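Local coordinates for 3-hydroxyacyl-CoA dehydrogenase (Burkholderia thailandensis, PDB 4XGN), which binds NAD and probably catalyses the NAD-dependent oxidation of 3-hydroxyacyl-CoA to 3-oxoacyl-CoA, as a member of the short-chain dehydrogenase family, at residues G28-L32 against Y231-R236; R190-I194 against I238-P242. All coordinates share one frame; numbering follows the deposited sequence.

Contact 1: G28-L32 against Y231-R236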
loop_
_atom_site.group_PDB
_atom_site.type_symbol
_atom_site.label_atom_id
_atom_site.label_comp_id
_atom_site.label_asym_id
_atom_site.label_seq_id
_atom_site.Cartn_x
_atom_site.Cartn_y
_atom_site.Cartn_z
ATOM N N GLY A 28 -2.749 27.832 -8.145
ATOM C CA GLY A 28 -2.005 27.371 -9.306
ATOM C C GLY A 28 -2.880 26.552 -10.238
ATOM O O GLY A 28 -2.797 26.684 -11.474
ATOM N N THR A 29 -3.759 25.747 -9.642
ATOM C CA THR A 29 -4.728 24.973 -10.400
ATOM C C THR A 29 -5.688 25.871 -11.186
ATOM O O THR A 29 -5.944 25.654 -12.373
ATOM C CB THR A 29 -5.504 24.000 -9.491
ATOM O OG1 THR A 29 -4.561 23.097 -8.877
ATOM C CG2 THR A 29 -6.470 23.137 -10.303
ATOM N N ALA A 30 -6.211 26.865 -10.492
ATOM C CA ALA A 30 -7.106 27.854 -11.070
ATOM C C ALA A 30 -6.476 28.525 -12.270
ATOM O O ALA A 30 -7.129 28.682 -13.300
ATOM C CB ALA A 30 -7.514 28.887 -10.015
ATOM N N ARG A 31 -5.212 28.913 -12.150
ATOM C CA ARG A 31 -4.508 29.585 -13.208
ATOM C C ARG A 31 -4.393 28.689 -14.420
ATOM O O ARG A 31 -4.691 29.119 -15.554
ATOM C CB ARG A 31 -3.131 30.057 -12.773
ATOM C CG ARG A 31 -3.145 31.156 -11.742
ATOM C CD ARG A 31 -1.713 31.535 -11.381
ATOM N NE ARG A 31 -1.704 32.469 -10.281
ATOM C CZ ARG A 31 -1.952 33.753 -10.359
ATOM N NH1 ARG A 31 -2.247 34.342 -11.522
ATOM N NH2 ARG A 31 -1.909 34.462 -9.245
ATOM N N LEU A 32 -3.969 27.447 -14.199
ATOM C CA LEU A 32 -3.708 26.552 -15.303
ATOM C C LEU A 32 -4.995 26.211 -16.028
ATOM O O LEU A 32 -4.995 26.184 -17.266
ATOM C CB LEU A 32 -2.967 25.278 -14.838
ATOM C CG LEU A 32 -2.613 24.268 -15.935
ATOM C CD1 LEU A 32 -1.399 23.461 -15.524
ATOM C CD2 LEU A 32 -3.681 23.215 -16.174
ATOM N N TYR A 231 1.613 20.553 -9.589
ATOM C CA TYR A 231 0.406 19.989 -9.076
ATOM C C TYR A 231 -0.734 20.137 -10.074
ATOM O O TYR A 231 -1.469 19.205 -10.407
ATOM C CB TYR A 231 0.051 20.630 -7.713
ATOM C CG TYR A 231 -1.305 20.193 -7.189
ATOM C CD1 TYR A 231 -2.433 20.873 -7.527
ATOM C CD2 TYR A 231 -1.448 19.085 -6.331
ATOM C CE1 TYR A 231 -3.671 20.460 -7.077
ATOM C CE2 TYR A 231 -2.686 18.679 -5.862
ATOM C CZ TYR A 231 -3.805 19.378 -6.252
ATOM O OH TYR A 231 -5.068 19.018 -5.819
ATOM N N ALA A 232 -0.859 21.365 -10.583
ATOM C CA ALA A 232 -1.894 21.657 -11.505
ATOM C C ALA A 232 -1.811 20.870 -12.801
ATOM O O ALA A 232 -2.833 20.465 -13.306
ATOM C CB ALA A 232 -1.889 23.132 -11.814
ATOM N N MET A 233 -0.601 20.593 -13.268
ATOM C CA MET A 233 -0.414 19.767 -14.442
ATOM C C MET A 233 -1.000 18.378 -14.234
ATOM O O MET A 233 -1.620 17.824 -15.158
ATOM C CB MET A 233 1.081 19.567 -14.741
ATOM C CG MET A 233 1.843 20.721 -15.368
ATOM S SD MET A 233 3.605 20.215 -15.366
ATOM C CE MET A 233 3.411 18.714 -16.282
ATOM N N LEU A 234 -0.786 17.805 -13.029
ATOM C CA LEU A 234 -1.341 16.500 -12.755
ATOM C C LEU A 234 -2.856 16.540 -12.649
ATOM O O LEU A 234 -3.546 15.623 -13.092
ATOM C CB LEU A 234 -0.726 15.893 -11.486
ATOM C CG LEU A 234 -1.137 14.454 -11.131
ATOM C CD1 LEU A 234 -0.930 13.483 -12.258
ATOM C CD2 LEU A 234 -0.418 14.060 -9.858
ATOM N N VAL A 235 -3.402 17.605 -12.075
ATOM C CA VAL A 235 -4.860 17.747 -12.063
ATOM C C VAL A 235 -5.400 17.689 -13.527
ATOM O O VAL A 235 -6.403 17.034 -13.818
ATOM C CB VAL A 235 -5.319 19.086 -11.387
ATOM C CG1 VAL A 235 -6.819 19.325 -11.568
ATOM C CG2 VAL A 235 -4.984 19.106 -9.914
ATOM N N ARG A 236 -4.790 18.460 -14.418
ATOM C CA ARG A 236 -5.250 18.468 -15.826
ATOM C C ARG A 236 -5.187 17.083 -16.446
ATOM O O ARG A 236 -6.098 16.657 -17.126
ATOM C CB ARG A 236 -4.397 19.452 -16.619
ATOM C CG ARG A 236 -4.646 19.407 -18.107
ATOM C CD ARG A 236 -4.084 20.590 -18.856
ATOM N NE ARG A 236 -4.625 20.531 -20.206
ATOM C CZ ARG A 236 -4.528 21.508 -21.104
ATOM N NH1 ARG A 236 -3.809 22.596 -20.850
ATOM N NH2 ARG A 236 -5.115 21.373 -22.288
#
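Ala232 meets the turn Gly28-Leu32 with its methyl group: Ala232 CB settles 3.7 Å from Thr29 CA and also lies against Gly28 O and the side chain of Leu32. The small residues let the two helices come close: the short axes approach to 8.7 Å and cross at -56°, and Thr29 CA and Ala232 CA are the nearest alpha carbons, 4.5 Å apart.

Leu32 packs against the flank of this methyl, one turn further along its helix than Gly28. Its CB packs on Ala232 CB, and CG, anti to the backbone N (chi1 -179°), carries the two branches across to the other helix. There they part: CD1 passes alongside the Ala232 methyl to the backbone of the next residue, 3.7 Å from Met233 N, and touches Met233 CG more loosely, whereas CD2 rests on the aliphatic part of Arg236, 3.8 Å from its CD. The arginine chain runs extended past the leucine at roughly a right angle, and its NE continues to a salt bridge with Glu240 on the same helix.

On the buried side Thr29 divides its branches between two partners. Its CG2 touches Val235 CG1 at 4.0 Å, while OG1 lies in the ring plane of Tyr231, at the edge, 3.3 Å from CE1. That hydroxyl is hydrogen-bonded to Leu25 O of its own helix, and the phenol OH of Tyr231 is bonded to Thr151 OG1, which ties the far end of the ring down.

The contact is thus mainly apolar helix packing, with the hydroxyls of Thr29 and Tyr231 bonded to partners outside it. It joins helix 24-35, which follows the first strand of the Rossmann fold, to helix 228-240 on the same face of the parallel sheet, close to the bound NAD.

Contact 2: R190-I194 against I238-P242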
loop_
_atom_site.group_PDB
_atom_site.type_symbol
_atom_site.label_atom_id
_atom_site.label_comp_id
_atom_site.label_asym_id
_atom_site.label_seq_id
_atom_site.Cartn_x
_atom_site.Cartn_y
_atom_site.Cartn_z
ATOM N N ARG A 190 -15.668 10.393 -12.259
ATOM C CA ARG A 190 -14.371 9.845 -11.771
ATOM C C ARG A 190 -13.907 10.548 -10.492
ATOM O O ARG A 190 -14.205 11.726 -10.263
ATOM C CB ARG A 190 -13.313 9.893 -12.843
ATOM C CG ARG A 190 -13.640 8.981 -13.984
ATOM C CD ARG A 190 -12.510 8.813 -14.964
ATOM N NE ARG A 190 -12.366 10.007 -15.786
ATOM C CZ ARG A 190 -11.365 10.887 -15.682
ATOM N NH1 ARG A 190 -10.408 10.790 -14.756
ATOM N NH2 ARG A 190 -11.333 11.903 -16.528
ATOM N N VAL A 191 -13.226 9.794 -9.634
ATOM C CA VAL A 191 -12.794 10.289 -8.332
ATOM C C VAL A 191 -11.347 9.902 -8.152
ATOM O O VAL A 191 -11.000 8.687 -8.209
ATOM C CB VAL A 191 -13.642 9.671 -7.220
ATOM C CG1 VAL A 191 -13.238 10.197 -5.850
ATOM C CG2 VAL A 191 -15.137 9.883 -7.541
ATOM N N MET A 192 -10.502 10.910 -7.948
ATOM C CA MET A 192 -9.060 10.687 -7.818
ATOM C C MET A 192 -8.488 11.534 -6.688
ATOM O O MET A 192 -9.045 12.596 -6.307
ATOM C CB MET A 192 -8.358 11.085 -9.116
ATOM C CG MET A 192 -8.550 10.143 -10.306
ATOM S SD MET A 192 -7.662 8.606 -10.110
ATOM C CE MET A 192 -5.990 9.173 -9.985
ATOM N N THR A 193 -7.310 11.115 -6.219
ATOM C CA THR A 193 -6.593 11.869 -5.209
ATOM C C THR A 193 -5.125 12.049 -5.622
ATOM O O THR A 193 -4.510 11.102 -6.133
ATOM C CB THR A 193 -6.714 11.135 -3.835
ATOM O OG1 THR A 193 -8.106 11.087 -3.472
ATOM C CG2 THR A 193 -5.944 11.886 -2.777
ATOM N N ILE A 194 -4.581 13.219 -5.344
ATOM C CA ILE A 194 -3.164 13.546 -5.473
ATOM C C ILE A 194 -2.622 13.661 -4.050
ATOM O O ILE A 194 -3.245 14.309 -3.216
ATOM C CB ILE A 194 -2.933 14.857 -6.255
ATOM C CG1 ILE A 194 -3.465 14.715 -7.706
ATOM C CG2 ILE A 194 -1.427 15.177 -6.313
ATOM C CD1 ILE A 194 -3.615 16.041 -8.469
ATOM N N ILE A 238 -5.480 14.187 -14.914
ATOM C CA ILE A 238 -6.597 13.470 -14.378
ATOM C C ILE A 238 -7.914 13.838 -15.053
ATOM O O ILE A 238 -8.692 12.959 -15.412
ATOM C CB ILE A 238 -6.708 13.639 -12.854
ATOM C CG1 ILE A 238 -5.526 12.962 -12.160
ATOM C CG2 ILE A 238 -8.101 13.159 -12.378
ATOM C CD1 ILE A 238 -5.306 13.394 -10.721
ATOM N N PHE A 239 -8.171 15.137 -15.248
ATOM C CA PHE A 239 -9.332 15.539 -16.030
ATOM C C PHE A 239 -9.348 14.977 -17.431
ATOM O O PHE A 239 -10.385 14.517 -17.849
ATOM C CB PHE A 239 -9.481 17.079 -16.063
ATOM C CG PHE A 239 -9.893 17.711 -14.745
ATOM C CD1 PHE A 239 -10.764 17.093 -13.880
ATOM C CD2 PHE A 239 -9.452 18.995 -14.428
ATOM C CE1 PHE A 239 -11.142 17.710 -12.681
ATOM C CE2 PHE A 239 -9.828 19.627 -13.250
ATOM C CZ PHE A 239 -10.661 18.975 -12.369
ATOM N N GLU A 240 -8.204 14.948 -18.113
ATOM C CA GLU A 240 -8.146 14.530 -19.513
ATOM C C GLU A 240 -7.955 13.037 -19.747
ATOM O O GLU A 240 -7.947 12.627 -20.902
ATOM C CB GLU A 240 -7.078 15.346 -20.248
ATOM C CG GLU A 240 -7.409 16.849 -20.225
ATOM C CD GLU A 240 -6.413 17.747 -20.949
ATOM O OE1 GLU A 240 -5.221 17.391 -21.102
ATOM O OE2 GLU A 240 -6.819 18.849 -21.355
ATOM N N ASN A 241 -7.759 12.234 -18.706
ATOM C CA ASN A 241 -7.516 10.803 -18.906
ATOM C C ASN A 241 -8.692 9.985 -18.409
ATOM O O ASN A 241 -8.855 9.788 -17.207
ATOM C CB ASN A 241 -6.208 10.367 -18.271
ATOM C CG ASN A 241 -5.765 8.996 -18.738
ATOM O OD1 ASN A 241 -6.588 8.110 -19.016
ATOM N ND2 ASN A 241 -4.449 8.821 -18.843
ATOM N N PRO A 242 -9.511 9.472 -19.330
ATOM C CA PRO A 242 -10.708 8.749 -18.913
ATOM C C PRO A 242 -10.487 7.507 -18.096
ATOM O O PRO A 242 -11.437 7.042 -17.469
ATOM C CB PRO A 242 -11.364 8.399 -20.243
ATOM C CG PRO A 242 -10.861 9.428 -21.150
ATOM C CD PRO A 242 -9.431 9.498 -20.801
#
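The C-terminal end of helix 228-240 is held to strand 189-196 of the Rossmann sheet by a buried arginine that binds carbonyls of the last turn. Arg190 meets Ile238 O end-on with two nitrogens: NH1 at 2.8 Å and NH2 at 3.1 Å, the oxygen lying in the guanidinium plane. NH2 also makes a weak bond to Phe239 O. A bend at chi3 (-74°) turns the group toward the helix end; just beyond it Asn241 O stands 2.9 Å above one face of the guanidinium plane, beside Pro242 CA. The positive charge at this helix end probably complements the helix dipole, and it has a second partner in Glu144, salt-bridged to NH2. Phe221 of the second subunit also lies against Arg190.

Further along the strand the contact becomes apolar. The two arms of Ile238 meet different residues, CG2 touching Met192 CG at 3.7 Å and CD1 meeting Ile194 CG1 at 3.8 Å.

Strand 146-151 contributes Val149, against which both isoleucines pack, and strand 248-251 adds Ile249 beside Met192. Helix 164-184 packs on Val191, whose CB is directed away from 238-242.

In the fold
Helix 228-240 supplies the second segment of both contacts, whose centres lie 12 Å apart. Along the chain the order is 28-32, 190-194, 231-236, 238-242, so the contacts interlock: the late helix returns to pack against helix 24-35 near the start of the fold in contact 1 and against strand 189-196 in contact 2. Ile194 joins them directly, its CD1 lying 3.7 Å from Val235 CG2, with Tyr231 and Leu234 also packing on it. The helix therefore bridges the early part of the seven-stranded parallel sheet and its later strands, beside the bound NAD. Both contacts also reach the second subunit, so the same helix links the core to the assembly.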